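Local structure of OxyA protein (Actinoplanes teichomyceticus, 5HH3) at residues B[270-282]-B[327-341]. The protein is a heme-dependent cytochrome P450 that probably catalyses a phenolic coupling step, cyclising the peptide precursor during glycopeptide antibiotic biosynthesis. Sequence-based numbering, arbitrary orientation.
Sequences TVPDWLDEVIRYL and DRFDITRVRPEHLAF. With HEM (protoporphyrin IX containing Fe), chain G.
Glu-277 joins helix 274-282 to the loop 327-341 through its carboxylate. Arg-333 grips it side-on: NE of Arg-333 reaches OE2 of Glu-277 at 2.7 Å, and NH2 of Arg-333 reaches OE1 of Glu-277 at 3.1 Å. Arg-280, one turn along the helix, grips the same two oxygens side-on with its own NE and NH2. The two NE atoms approach OE2 from opposite faces of the carboxylate. Backbone N of Asp-330 adds a third bond to OE1 of Glu-277, on its anti side (2.9 Å). Five N-H groups thus hold one carboxylate. A bend at chi2 (70°) of Glu-277 turns its carboxylate toward these donors.

The same Arg-280 guanidinium also grips Asp-327 end-on. NH1 of Arg-280 binds OD1 of Asp-327 at 2.8 Å. Its NH2 is shared, bonding OE1 of Glu-277 and the Asp-327 carbonyl. A second salt bridge, from Arg-319, holds Asp-327 OD2.

Apolar groups flank the network. CB of Phe-329 sits over the centre of the Tyr-281 ring, 3.7 Å from the centroid. Pro-336 packs on Asp-273 and Glu-277, its CD lying 3.6 Å from CB of Asp-273. Ile-279 puts CG2 over one face of the His-338 ring, while its CD1 meets the edge of the Phe-341 ring, 3.9 Å from CE2. Phe-341 also touches the heme and the axial ligand Cys-348.

Glu-277 and Arg-280 fit the ExxR motif of the P450 K helix. With Arg-333 of the meander loop they match the family's Glu-Arg-Arg triad. The guanidinium nitrogens NH2 of Arg-280 and Arg-333 come within 3.4 Å. The shared carboxylate probably offsets their charges, and the two arginines in turn probably keep Glu-277 ionised. The network ties helix 274-282 to the loop that runs on to the heme-binding Cys-348.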
loop_
_atom_site.group_PDB
_atom_site.type_symbol
_atom_site.label_atom_id
_atom_site.label_comp_id
_atom_site.label_asym_id
_atom_site.label_seq_id
_atom_site.Cartn_x
_atom_site.Cartn_y
_atom_site.Cartn_z
ATOM N N THR B 270 -12.216 -32.364 -31.448
ATOM C CA THR B 270 -12.011 -33.322 -30.366
ATOM C C THR B 270 -11.770 -32.646 -29.016
ATOM O O THR B 270 -11.924 -33.305 -27.994
ATOM C CB THR B 270 -10.827 -34.282 -30.636
ATOM O OG1 THR B 270 -9.599 -33.545 -30.743
ATOM C CG2 THR B 270 -11.057 -35.092 -31.907
ATOM N N VAL B 271 -11.396 -31.358 -29.010
ATOM C CA VAL B 271 -11.096 -30.598 -27.770
ATOM C C VAL B 271 -11.963 -29.331 -27.671
ATOM O O VAL B 271 -11.448 -28.226 -27.565
ATOM C CB VAL B 271 -9.573 -30.263 -27.656
ATOM C CG1 VAL B 271 -8.768 -31.522 -27.360
ATOM C CG2 VAL B 271 -9.024 -29.611 -28.928
ATOM N N PRO B 272 -13.301 -29.491 -27.678
ATOM C CA PRO B 272 -14.184 -28.314 -27.683
ATOM C C PRO B 272 -13.987 -27.346 -26.519
ATOM O O PRO B 272 -14.190 -26.150 -26.702
ATOM C CB PRO B 272 -15.585 -28.930 -27.619
ATOM C CG PRO B 272 -15.370 -30.222 -26.917
ATOM C CD PRO B 272 -14.076 -30.729 -27.487
ATOM N N ASP B 273 -13.606 -27.844 -25.340
ATOM C CA ASP B 273 -13.418 -26.974 -24.164
ATOM C C ASP B 273 -11.960 -26.565 -23.918
ATOM O O ASP B 273 -11.620 -26.177 -22.807
ATOM C CB ASP B 273 -14.015 -27.638 -22.905
ATOM C CG ASP B 273 -15.509 -27.891 -23.032
ATOM O OD1 ASP B 273 -16.232 -26.971 -23.474
ATOM O OD2 ASP B 273 -15.958 -29.012 -22.703
ATOM N N TRP B 274 -11.118 -26.613 -24.955
ATOM C CA TRP B 274 -9.674 -26.351 -24.812
ATOM C C TRP B 274 -9.341 -25.013 -24.125
ATOM O O TRP B 274 -8.378 -24.931 -23.360
ATOM C CB TRP B 274 -8.971 -26.411 -26.181
ATOM C CG TRP B 274 -9.323 -25.283 -27.108
ATOM C CD1 TRP B 274 -10.317 -25.265 -28.051
ATOM C CD2 TRP B 274 -8.676 -24.023 -27.194
ATOM N NE1 TRP B 274 -10.347 -24.060 -28.688
ATOM C CE2 TRP B 274 -9.344 -23.276 -28.191
ATOM C CE3 TRP B 274 -7.610 -23.433 -26.508
ATOM C CZ2 TRP B 274 -8.978 -21.981 -28.526
ATOM C CZ3 TRP B 274 -7.248 -22.138 -26.845
ATOM C CH2 TRP B 274 -7.929 -21.430 -27.847
ATOM N N LEU B 275 -10.124 -23.970 -24.418
ATOM C CA LEU B 275 -9.838 -22.642 -23.901
ATOM C C LEU B 275 -10.079 -22.568 -22.398
ATOM O O LEU B 275 -9.306 -21.938 -21.703
ATOM C CB LEU B 275 -10.636 -21.559 -24.621
ATOM C CG LEU B 275 -10.427 -20.137 -24.110
ATOM C CD1 LEU B 275 -8.970 -19.726 -24.153
ATOM C CD2 LEU B 275 -11.285 -19.158 -24.895
ATOM N N ASP B 276 -11.131 -23.217 -21.908
ATOM C CA ASP B 276 -11.358 -23.289 -20.456
ATOM C C ASP B 276 -10.178 -23.919 -19.705
ATOM O O ASP B 276 -9.871 -23.472 -18.618
ATOM C CB ASP B 276 -12.629 -24.053 -20.121
ATOM C CG ASP B 276 -13.882 -23.304 -20.523
ATOM O OD1 ASP B 276 -13.906 -22.068 -20.407
ATOM O OD2 ASP B 276 -14.843 -23.968 -20.948
ATOM N N GLU B 277 -9.533 -24.940 -20.287
ATOM C CA GLU B 277 -8.325 -25.527 -19.679
ATOM C C GLU B 277 -7.112 -24.588 -19.716
ATOM O O GLU B 277 -6.368 -24.507 -18.750
ATOM C CB GLU B 277 -7.974 -26.867 -20.324
ATOM C CG GLU B 277 -6.696 -27.519 -19.813
ATOM C CD GLU B 277 -6.772 -28.038 -18.393
ATOM O OE1 GLU B 277 -5.745 -28.578 -17.938
ATOM O OE2 GLU B 277 -7.825 -27.924 -17.705
ATOM N N VAL B 278 -6.910 -23.884 -20.816
ATOM C CA VAL B 278 -5.791 -22.949 -20.927
ATOM C C VAL B 278 -5.958 -21.846 -19.898
ATOM O O VAL B 278 -5.006 -21.489 -19.210
ATOM C CB VAL B 278 -5.669 -22.345 -22.342
ATOM C CG1 VAL B 278 -4.548 -21.302 -22.407
ATOM C CG2 VAL B 278 -5.395 -23.430 -23.360
ATOM N N ILE B 279 -7.180 -21.313 -19.798
ATOM C CA ILE B 279 -7.498 -20.280 -18.810
ATOM C C ILE B 279 -7.325 -20.784 -17.362
ATOM O O ILE B 279 -6.708 -20.100 -16.540
ATOM C CB ILE B 279 -8.921 -19.705 -19.023
ATOM C CG1 ILE B 279 -8.952 -18.861 -20.303
ATOM C CG2 ILE B 279 -9.335 -18.881 -17.814
ATOM C CD1 ILE B 279 -10.332 -18.519 -20.835
ATOM N N ARG B 280 -7.856 -21.960 -17.063
ATOM C CA ARG B 280 -7.679 -22.578 -15.733
ATOM C C ARG B 280 -6.208 -22.704 -15.339
ATOM O O ARG B 280 -5.813 -22.315 -14.241
ATOM C CB ARG B 280 -8.296 -23.983 -15.668
ATOM C CG ARG B 280 -8.211 -24.634 -14.276
ATOM C CD ARG B 280 -8.393 -26.140 -14.321
ATOM N NE ARG B 280 -7.273 -26.814 -14.983
ATOM C CZ ARG B 280 -6.122 -27.171 -14.411
ATOM N NH1 ARG B 280 -5.870 -26.927 -13.128
ATOM N NH2 ARG B 280 -5.199 -27.790 -15.139
ATOM N N TYR B 281 -5.419 -23.281 -16.233
ATOM C CA TYR B 281 -4.010 -23.562 -15.952
ATOM C C TYR B 281 -3.212 -22.279 -15.787
ATOM O O TYR B 281 -2.450 -22.166 -14.842
ATOM C CB TYR B 281 -3.403 -24.430 -17.048
ATOM C CG TYR B 281 -1.993 -24.898 -16.756
ATOM C CD1 TYR B 281 -1.751 -25.874 -15.801
ATOM C CD2 TYR B 281 -0.910 -24.349 -17.425
ATOM C CE1 TYR B 281 -0.457 -26.317 -15.529
ATOM C CE2 TYR B 281 0.378 -24.772 -17.166
ATOM C CZ TYR B 281 0.596 -25.763 -16.225
ATOM O OH TYR B 281 1.858 -26.183 -15.986
ATOM N N LEU B 282 -3.406 -21.310 -16.676
ATOM C CA LEU B 282 -2.620 -20.074 -16.631
ATOM C C LEU B 282 -3.012 -19.107 -15.508
ATOM O O LEU B 282 -2.128 -18.495 -14.898
ATOM C CB LEU B 282 -2.663 -19.329 -17.972
ATOM C CG LEU B 282 -1.984 -20.016 -19.158
ATOM C CD1 LEU B 282 -2.052 -19.116 -20.382
ATOM C CD2 LEU B 282 -0.544 -20.374 -18.830
ATOM N N ASP B 327 -3.900 -32.000 -11.964
ATOM C CA ASP B 327 -3.754 -30.545 -12.174
ATOM C C ASP B 327 -2.935 -30.131 -13.410
ATOM O O ASP B 327 -3.032 -28.974 -13.851
ATOM C CB ASP B 327 -3.133 -29.903 -10.936
ATOM C CG ASP B 327 -3.012 -28.403 -11.061
ATOM O OD1 ASP B 327 -4.066 -27.724 -11.171
ATOM O OD2 ASP B 327 -1.857 -27.915 -11.069
ATOM N N ARG B 328 -2.146 -31.054 -13.972
ATOM C CA ARG B 328 -1.269 -30.725 -15.096
ATOM C C ARG B 328 -2.082 -30.276 -16.306
ATOM O O ARG B 328 -3.246 -30.685 -16.482
ATOM C CB ARG B 328 -0.361 -31.901 -15.469
ATOM C CG ARG B 328 0.713 -32.189 -14.430
ATOM C CD ARG B 328 1.503 -33.439 -14.784
ATOM N NE ARG B 328 2.321 -33.857 -13.638
ATOM C CZ ARG B 328 2.700 -35.105 -13.362
ATOM N NH1 ARG B 328 2.351 -36.124 -14.137
ATOM N NH2 ARG B 328 3.429 -35.335 -12.273
ATOM N N PHE B 329 -1.493 -29.401 -17.113
ATOM C CA PHE B 329 -2.167 -28.911 -18.329
ATOM C C PHE B 329 -2.561 -30.083 -19.227
ATOM O O PHE B 329 -1.725 -30.883 -19.600
ATOM C CB PHE B 329 -1.268 -27.942 -19.099
ATOM C CG PHE B 329 -1.875 -27.423 -20.352
ATOM C CD1 PHE B 329 -3.104 -26.785 -20.326
ATOM C CD2 PHE B 329 -1.221 -27.577 -21.578
ATOM C CE1 PHE B 329 -3.677 -26.295 -21.487
ATOM C CE2 PHE B 329 -1.786 -27.087 -22.745
ATOM C CZ PHE B 329 -3.021 -26.456 -22.706
ATOM N N ASP B 330 -3.848 -30.178 -19.532
ATOM C CA ASP B 330 -4.394 -31.286 -20.320
ATOM C C ASP B 330 -5.525 -30.724 -21.161
ATOM O O ASP B 330 -6.656 -30.570 -20.698
ATOM C CB ASP B 330 -4.883 -32.417 -19.422
ATOM C CG ASP B 330 -5.560 -33.546 -20.201
ATOM O OD1 ASP B 330 -5.518 -33.579 -21.442
ATOM O OD2 ASP B 330 -6.165 -34.412 -19.552
ATOM N N ILE B 331 -5.195 -30.434 -22.409
ATOM C CA ILE B 331 -6.100 -29.778 -23.326
ATOM C C ILE B 331 -7.375 -30.593 -23.659
ATOM O O ILE B 331 -8.343 -30.022 -24.163
ATOM C CB ILE B 331 -5.326 -29.379 -24.610
ATOM C CG1 ILE B 331 -6.031 -28.240 -25.341
ATOM C CG2 ILE B 331 -5.086 -30.580 -25.518
ATOM C CD1 ILE B 331 -5.080 -27.454 -26.216
ATOM N N THR B 332 -7.374 -31.902 -23.379
ATOM C CA THR B 332 -8.543 -32.778 -23.604
ATOM C C THR B 332 -9.451 -32.940 -22.368
ATOM O O THR B 332 -10.432 -33.678 -22.432
ATOM C CB THR B 332 -8.118 -34.208 -24.026
ATOM O OG1 THR B 332 -7.534 -34.876 -22.904
ATOM C CG2 THR B 332 -7.108 -34.197 -25.191
ATOM N N ARG B 333 -9.121 -32.298 -21.249
ATOM C CA ARG B 333 -9.952 -32.375 -20.041
ATOM C C ARG B 333 -11.401 -31.977 -20.358
ATOM O O ARG B 333 -11.652 -30.919 -20.931
ATOM C CB ARG B 333 -9.398 -31.481 -18.926
ATOM C CG ARG B 333 -10.078 -31.653 -17.566
ATOM C CD ARG B 333 -9.741 -30.510 -16.600
ATOM N NE ARG B 333 -8.299 -30.330 -16.527
ATOM C CZ ARG B 333 -7.460 -31.162 -15.911
ATOM N NH1 ARG B 333 -7.897 -32.225 -15.222
ATOM N NH2 ARG B 333 -6.156 -30.915 -15.967
ATOM N N VAL B 334 -12.333 -32.851 -19.987
ATOM C CA VAL B 334 -13.759 -32.628 -20.193
ATOM C C VAL B 334 -14.266 -31.575 -19.202
ATOM O O VAL B 334 -14.055 -31.700 -17.997
ATOM C CB VAL B 334 -14.534 -33.957 -20.065
ATOM C CG1 VAL B 334 -16.042 -33.729 -20.027
ATOM C CG2 VAL B 334 -14.158 -34.870 -21.228
ATOM N N ARG B 335 -14.901 -30.531 -19.740
ATOM C CA ARG B 335 -15.489 -29.431 -18.969
ATOM C C ARG B 335 -14.612 -28.911 -17.811
ATOM O O ARG B 335 -14.987 -29.029 -16.642
ATOM C CB ARG B 335 -16.916 -29.810 -18.502
ATOM C CG ARG B 335 -17.918 -29.829 -19.654
ATOM C CD ARG B 335 -19.341 -30.149 -19.198
ATOM N NE ARG B 335 -19.437 -31.507 -18.644
ATOM C CZ ARG B 335 -19.540 -32.639 -19.349
ATOM N NH1 ARG B 335 -19.598 -32.639 -20.685
ATOM N NH2 ARG B 335 -19.594 -33.799 -18.703
ATOM N N PRO B 336 -13.439 -28.328 -18.138
ATOM C CA PRO B 336 -12.579 -27.789 -17.080
ATOM C C PRO B 336 -13.279 -26.688 -16.270
ATOM O O PRO B 336 -13.971 -25.851 -16.848
ATOM C CB PRO B 336 -11.377 -27.202 -17.850
ATOM C CG PRO B 336 -11.455 -27.756 -19.230
ATOM C CD PRO B 336 -12.899 -28.041 -19.482
ATOM N N GLU B 337 -13.094 -26.707 -14.951
ATOM C CA GLU B 337 -13.701 -25.729 -14.049
ATOM C C GLU B 337 -12.696 -24.707 -13.593
ATOM O O GLU B 337 -11.588 -25.057 -13.159
ATOM C CB GLU B 337 -14.266 -26.416 -12.822
ATOM C CG GLU B 337 -15.383 -27.392 -13.140
ATOM C CD GLU B 337 -15.927 -28.065 -11.886
ATOM O OE1 GLU B 337 -16.311 -27.347 -10.933
ATOM O OE2 GLU B 337 -15.970 -29.311 -11.866
ATOM N N HIS B 338 -13.080 -23.440 -13.681
ATOM C CA HIS B 338 -12.269 -22.369 -13.113
ATOM C C HIS B 338 -13.114 -21.167 -12.701
ATOM O O HIS B 338 -14.288 -21.045 -13.086
ATOM C CB HIS B 338 -11.200 -21.936 -14.113
ATOM C CG HIS B 338 -11.764 -21.350 -15.368
ATOM N ND1 HIS B 338 -12.214 -20.051 -15.454
ATOM C CD2 HIS B 338 -11.961 -21.892 -16.589
ATOM C CE1 HIS B 338 -12.664 -19.820 -16.671
ATOM N NE2 HIS B 338 -12.522 -20.918 -17.374
ATOM N N LEU B 339 -12.485 -20.300 -11.913
ATOM C CA LEU B 339 -13.026 -19.014 -11.488
ATOM C C LEU B 339 -12.105 -17.871 -11.917
ATOM O O LEU B 339 -11.974 -16.863 -11.202
ATOM C CB LEU B 339 -13.160 -19.002 -9.968
ATOM C CG LEU B 339 -14.046 -20.044 -9.322
ATOM C CD1 LEU B 339 -13.835 -20.035 -7.824
ATOM C CD2 LEU B 339 -15.507 -19.801 -9.695
ATOM N N ALA B 340 -11.414 -18.042 -13.044
ATOM C CA ALA B 340 -10.454 -17.045 -13.573
ATOM C C ALA B 340 -11.013 -15.644 -13.788
ATOM O O ALA B 340 -10.269 -14.661 -13.743
ATOM C CB ALA B 340 -9.818 -17.557 -14.863
ATOM N N PHE B 341 -12.311 -15.566 -14.034
ATOM C CA PHE B 341 -13.025 -14.304 -14.223
ATOM C C PHE B 341 -13.862 -13.890 -12.996
ATOM O O PHE B 341 -14.752 -13.037 -13.102
ATOM C CB PHE B 341 -13.922 -14.405 -15.463
ATOM C CG PHE B 341 -13.158 -14.607 -16.741
ATOM C CD1 PHE B 341 -12.543 -13.535 -17.365
ATOM C CD2 PHE B 341 -13.078 -15.877 -17.335
ATOM C CE1 PHE B 341 -11.825 -13.715 -18.540
ATOM C CE2 PHE B 341 -12.368 -16.064 -18.510
ATOM C CZ PHE B 341 -11.733 -14.982 -19.111
HETATM C CHA HEM G . -13.546 -7.767 -13.285
HETATM C CHB HEM G . -13.368 -5.751 -17.693
HETATM C CHC HEM G . -10.284 -9.230 -19.130
HETATM C CHD HEM G . -10.545 -11.251 -14.761
HETATM C C1A HEM G . -13.730 -6.917 -14.349
HETATM C C2A HEM G . -14.468 -5.702 -14.280
HETATM C C3A HEM G . -14.430 -5.141 -15.521
HETATM C C4A HEM G . -13.663 -5.997 -16.360
HETATM C CMA HEM G . -15.059 -3.835 -15.934
HETATM C CAA HEM G . -15.177 -5.158 -13.055
HETATM C CBA HEM G . -16.592 -5.733 -13.010
HETATM C CGA HEM G . -17.411 -5.293 -11.808
HETATM O O1A HEM G . -16.879 -4.892 -10.744
HETATM O O2A HEM G . -18.668 -5.347 -11.867
HETATM C C1B HEM G . -12.493 -6.518 -18.487
HETATM C C2B HEM G . -12.158 -6.217 -19.851
HETATM C C3B HEM G . -11.282 -7.193 -20.274
HETATM C C4B HEM G . -11.105 -8.100 -19.106
HETATM C CMB HEM G . -12.671 -5.054 -20.674
HETATM C CAB HEM G . -10.634 -7.428 -21.590
HETATM C CBB HEM G . -10.874 -6.782 -22.735
HETATM C C1C HEM G . -10.051 -10.100 -18.072
HETATM C C2C HEM G . -9.207 -11.231 -18.109
HETATM C C3C HEM G . -9.275 -11.817 -16.838
HETATM C C4C HEM G . -10.182 -11.017 -16.059
HETATM C CMC HEM G . -8.381 -11.692 -19.295
HETATM C CAC HEM G . -8.606 -13.034 -16.310
HETATM C CBC HEM G . -7.829 -13.874 -16.990
HETATM C C1D HEM G . -11.395 -10.418 -14.034
HETATM C C2D HEM G . -11.693 -10.709 -12.615
HETATM C C3D HEM G . -12.526 -9.744 -12.197
HETATM C C4D HEM G . -12.724 -8.873 -13.375
HETATM C CMD HEM G . -11.192 -11.832 -11.736
HETATM C CAD HEM G . -13.107 -9.628 -10.794
HETATM C CBD HEM G . -12.197 -8.915 -9.783
HETATM C CGD HEM G . -12.862 -8.850 -8.398
HETATM O O1D HEM G . -12.327 -8.280 -7.430
HETATM O O2D HEM G . -13.960 -9.365 -8.147
HETATM N NA HEM G . -13.254 -7.094 -15.633
HETATM N NB HEM G . -11.871 -7.643 -18.118
HETATM N NC HEM G . -10.658 -10.013 -16.851
HETATM N ND HEM G . -12.063 -9.327 -14.459
HETATM FE FE HEM G . -11.982 -8.526 -16.211
HETATM O O HOH W 1 -15.633 -26.099 -19.110
HETATM O O HOH W 2 1.185 -29.064 -16.535
HETATM O O HOH W 3 -10.494 -7.210 -15.519
#